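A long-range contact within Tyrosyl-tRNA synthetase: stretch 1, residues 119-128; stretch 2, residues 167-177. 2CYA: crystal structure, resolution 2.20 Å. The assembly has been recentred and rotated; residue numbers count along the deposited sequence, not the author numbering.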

# COMPACT_ATOMS: atom_id res chain seq x y z
N GLU A 119 -10.62 8.36 -8.19
CA GLU A 119 -10.97 9.49 -7.34
C GLU A 119 -10.49 9.23 -5.93
O GLU A 119 -10.09 10.15 -5.23
CB GLU A 119 -12.49 9.74 -7.34
CG GLU A 119 -13.10 9.85 -8.72
CD GLU A 119 -14.62 10.08 -8.68
OE1 GLU A 119 -15.29 9.69 -9.68
OE2 GLU A 119 -15.12 10.64 -7.68
N LEU A 120 -10.54 7.98 -5.49
CA LEU A 120 -10.06 7.67 -4.15
C LEU A 120 -8.53 7.69 -4.15
O LEU A 120 -7.91 8.21 -3.22
CB LEU A 120 -10.57 6.29 -3.71
CG LEU A 120 -11.94 6.23 -3.00
CD1 LEU A 120 -13.01 6.94 -3.82
CD2 LEU A 120 -12.32 4.78 -2.78
N ALA A 121 -7.93 7.14 -5.20
CA ALA A 121 -6.49 7.05 -5.33
C ALA A 121 -5.79 8.41 -5.30
O ALA A 121 -4.61 8.48 -4.92
CB ALA A 121 -6.12 6.31 -6.64
N SER A 122 -6.52 9.46 -5.67
CA SER A 122 -6.01 10.82 -5.73
C SER A 122 -6.05 11.54 -4.41
O SER A 122 -5.65 12.69 -4.31
CB SER A 122 -6.83 11.68 -6.70
OG SER A 122 -6.85 11.13 -8.00
N ASP A 123 -6.59 10.89 -3.39
CA ASP A 123 -6.69 11.55 -2.10
C ASP A 123 -5.72 10.93 -1.13
O ASP A 123 -5.77 9.72 -0.87
CB ASP A 123 -8.12 11.43 -1.56
CG ASP A 123 -8.36 12.29 -0.34
OD1 ASP A 123 -7.37 12.80 0.25
OD2 ASP A 123 -9.53 12.47 0.05
N LYS A 124 -4.83 11.76 -0.60
CA LYS A 124 -3.85 11.28 0.36
C LYS A 124 -4.53 10.64 1.57
O LYS A 124 -4.03 9.67 2.14
CB LYS A 124 -2.93 12.43 0.81
CG LYS A 124 -3.57 13.50 1.68
CD LYS A 124 -2.55 14.62 1.94
CE LYS A 124 -2.86 15.42 3.21
NZ LYS A 124 -4.20 16.06 3.11
N ASP A 125 -5.68 11.18 1.96
CA ASP A 125 -6.38 10.61 3.10
C ASP A 125 -6.79 9.17 2.87
O ASP A 125 -6.87 8.39 3.80
CB ASP A 125 -7.61 11.46 3.46
CG ASP A 125 -7.22 12.81 4.03
OD1 ASP A 125 -6.10 12.91 4.58
OD2 ASP A 125 -8.04 13.75 3.95
N TYR A 126 -7.06 8.81 1.61
CA TYR A 126 -7.41 7.44 1.33
C TYR A 126 -6.21 6.55 1.64
O TYR A 126 -6.35 5.53 2.33
CB TYR A 126 -7.81 7.28 -0.13
CG TYR A 126 -7.96 5.84 -0.53
CD1 TYR A 126 -9.08 5.09 -0.14
CD2 TYR A 126 -7.01 5.23 -1.34
CE1 TYR A 126 -9.23 3.77 -0.56
CE2 TYR A 126 -7.14 3.92 -1.75
CZ TYR A 126 -8.25 3.19 -1.37
OH TYR A 126 -8.36 1.87 -1.80
N TRP A 127 -5.03 6.92 1.12
CA TRP A 127 -3.83 6.12 1.37
C TRP A 127 -3.50 6.18 2.84
O TRP A 127 -2.99 5.23 3.41
CB TRP A 127 -2.66 6.59 0.48
CG TRP A 127 -3.00 6.36 -0.98
CD1 TRP A 127 -3.40 7.30 -1.89
CD2 TRP A 127 -3.14 5.09 -1.62
NE1 TRP A 127 -3.79 6.69 -3.06
CE2 TRP A 127 -3.64 5.33 -2.92
CE3 TRP A 127 -2.89 3.76 -1.23
CZ2 TRP A 127 -3.90 4.30 -3.83
CZ3 TRP A 127 -3.15 2.73 -2.13
CH2 TRP A 127 -3.65 3.01 -3.42
N GLY A 128 -3.83 7.30 3.47
CA GLY A 128 -3.61 7.40 4.90
C GLY A 128 -4.37 6.29 5.62
O GLY A 128 -3.87 5.70 6.60
N LEU A 167 -6.43 -4.61 1.71
CA LEU A 167 -6.20 -3.40 2.49
C LEU A 167 -6.96 -2.26 1.81
O LEU A 167 -7.63 -1.47 2.46
CB LEU A 167 -4.69 -3.09 2.54
CG LEU A 167 -3.83 -3.48 3.76
CD1 LEU A 167 -4.45 -4.61 4.53
CD2 LEU A 167 -2.39 -3.82 3.29
N MET A 168 -6.87 -2.21 0.49
CA MET A 168 -7.57 -1.18 -0.29
C MET A 168 -9.08 -1.41 -0.27
O MET A 168 -9.85 -0.45 -0.22
CB MET A 168 -7.08 -1.18 -1.74
CG MET A 168 -5.70 -0.51 -1.91
SD MET A 168 -5.11 -0.65 -3.60
CE MET A 168 -6.37 0.39 -4.47
N GLN A 169 -9.49 -2.67 -0.31
CA GLN A 169 -10.91 -3.00 -0.29
C GLN A 169 -11.53 -2.47 0.99
O GLN A 169 -12.53 -1.74 0.96
CB GLN A 169 -11.12 -4.51 -0.43
CG GLN A 169 -12.59 -4.91 -0.60
CD GLN A 169 -12.76 -6.22 -1.37
OE1 GLN A 169 -11.80 -6.98 -1.56
NE2 GLN A 169 -13.99 -6.49 -1.80
N VAL A 170 -10.93 -2.80 2.13
CA VAL A 170 -11.41 -2.34 3.42
C VAL A 170 -11.36 -0.80 3.49
O VAL A 170 -12.29 -0.15 4.00
CB VAL A 170 -10.55 -2.92 4.57
CG1 VAL A 170 -10.95 -2.30 5.90
CG2 VAL A 170 -10.70 -4.43 4.62
N SER A 171 -10.30 -0.20 2.96
CA SER A 171 -10.19 1.24 3.01
C SER A 171 -11.23 1.94 2.15
O SER A 171 -11.63 3.05 2.47
CB SER A 171 -8.78 1.69 2.58
OG SER A 171 -7.82 1.17 3.48
N ASP A 172 -11.65 1.30 1.06
CA ASP A 172 -12.68 1.85 0.19
C ASP A 172 -13.96 2.01 1.01
O ASP A 172 -14.63 3.04 0.94
CB ASP A 172 -13.00 0.91 -0.98
CG ASP A 172 -11.87 0.78 -1.99
OD1 ASP A 172 -11.00 1.68 -2.05
OD2 ASP A 172 -11.86 -0.21 -2.74
N ILE A 173 -14.29 0.96 1.77
CA ILE A 173 -15.48 0.94 2.62
C ILE A 173 -15.40 2.03 3.68
O ILE A 173 -16.34 2.80 3.84
CB ILE A 173 -15.65 -0.46 3.31
CG1 ILE A 173 -16.01 -1.51 2.25
CG2 ILE A 173 -16.71 -0.42 4.41
CD1 ILE A 173 -15.84 -2.95 2.73
N PHE A 174 -14.28 2.13 4.39
CA PHE A 174 -14.17 3.16 5.42
C PHE A 174 -14.13 4.57 4.81
O PHE A 174 -14.80 5.49 5.29
CB PHE A 174 -12.93 2.96 6.31
CG PHE A 174 -12.90 1.64 7.07
CD1 PHE A 174 -14.08 1.03 7.51
CD2 PHE A 174 -11.68 1.06 7.42
CE1 PHE A 174 -14.04 -0.13 8.28
CE2 PHE A 174 -11.62 -0.11 8.19
CZ PHE A 174 -12.80 -0.71 8.63
N TYR A 175 -13.34 4.74 3.76
CA TYR A 175 -13.22 6.05 3.12
C TYR A 175 -14.59 6.58 2.69
O TYR A 175 -14.87 7.76 2.84
CB TYR A 175 -12.30 5.97 1.91
CG TYR A 175 -12.08 7.31 1.23
CD1 TYR A 175 -11.10 8.19 1.69
CD2 TYR A 175 -12.84 7.68 0.12
CE1 TYR A 175 -10.87 9.42 1.04
CE2 TYR A 175 -12.62 8.90 -0.53
CZ TYR A 175 -11.64 9.76 -0.07
OH TYR A 175 -11.44 10.97 -0.71
N MET A 176 -15.44 5.71 2.14
CA MET A 176 -16.78 6.12 1.70
C MET A 176 -17.79 6.19 2.84
O MET A 176 -18.99 6.39 2.62
CB MET A 176 -17.28 5.21 0.59
CG MET A 176 -16.47 5.37 -0.69
SD MET A 176 -17.09 4.41 -2.07
CE MET A 176 -16.12 3.03 -1.89
N ASP A 177 -17.29 6.02 4.06
CA ASP A 177 -18.13 6.15 5.25
C ASP A 177 -19.39 5.30 5.16
O ASP A 177 -20.49 5.79 5.38
CB ASP A 177 -18.51 7.63 5.41
CG ASP A 177 -19.05 7.94 6.80
OD1 ASP A 177 -18.45 7.45 7.79
OD2 ASP A 177 -20.04 8.68 6.90

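Two tyrosines, one from each stretch, reach across the contact, and each donates its hydroxyl hydrogen to an aspartate of the other stretch. Tyr175 OH lies 2.5 Å from Asp123 OD2, a very short hydrogen bond, and Tyr126 OH lies 2.7 Å from Asp172 OD1. The same two rings also meet each other: the edge of Tyr126 is directed at the face of Tyr175, with the ring centroids 5.7 Å apart and the planes at 89°, almost exactly perpendicular. The polar ends of both side chains are thus satisfied while their rings pack together.

Asp123 divides its carboxylate between two tasks. It occupies the N-cap position of the helix that begins at Lys124, and its OD1 accepts from Asp125 N at 2.9 Å, which caps the helix start. OD2 is left to receive the Tyr175 hydroxyl and lies near the plane of that ring, at its edge, as expected for an acceptor of a phenolic hydrogen. The cross-stretch bond therefore ties the side chain of Tyr175, in the last turn of its helix, to the beginning of the other helix.

Tyr126 packs against the second helix as a knob, seated among Met168, Ser171, Asp172 and Tyr175. Its CA-to-CB bond points sideways, but with chi1 in the t well the ring extends until its hydroxyl reaches the helix backbone, where Tyr126 OH is 3.2 Å from Met168 O. Along the way Tyr126 CE1 packs 3.8 Å from Ser171 CB. Met168 O and Asp172 OD1, both acceptors, are only 3.0 Å apart; the carbonyl is engaged by Asp172 N at 2.8 Å, and the carboxylate oxygen takes the Tyr126 hydrogen. The other carboxylate oxygen, Asp172 OD2, is hydrogen-bonded elsewhere in the structure.

Apolar contacts add to these hydrogen bonds. Leu120 points toward the second stretch, its CG 3.6 Å from Tyr175 CD2 and its CD2 4.3 Å from Met176 CE. Tyr126 CB lies 3.9 Å from Tyr175 CD1, so the Tyr175 ring contacts side chains of both Leu120 and Tyr126. Trp127 starts away from the contact, yet its indole returns to it, with CH2 3.9 Å from Met168 CE. The indole is held within its own stretch by a hydrogen bond from Trp127 NE1 to Ala121 O at 2.7 Å, which links the helix begun at Lys124 to the end of the preceding one.

The axes of helix 124-128 and helix 167-175 approach to 9.9 Å, with their N-to-C directions 122° apart; Tyr126 bridges this gap, its hydroxyl bonding to Asp172.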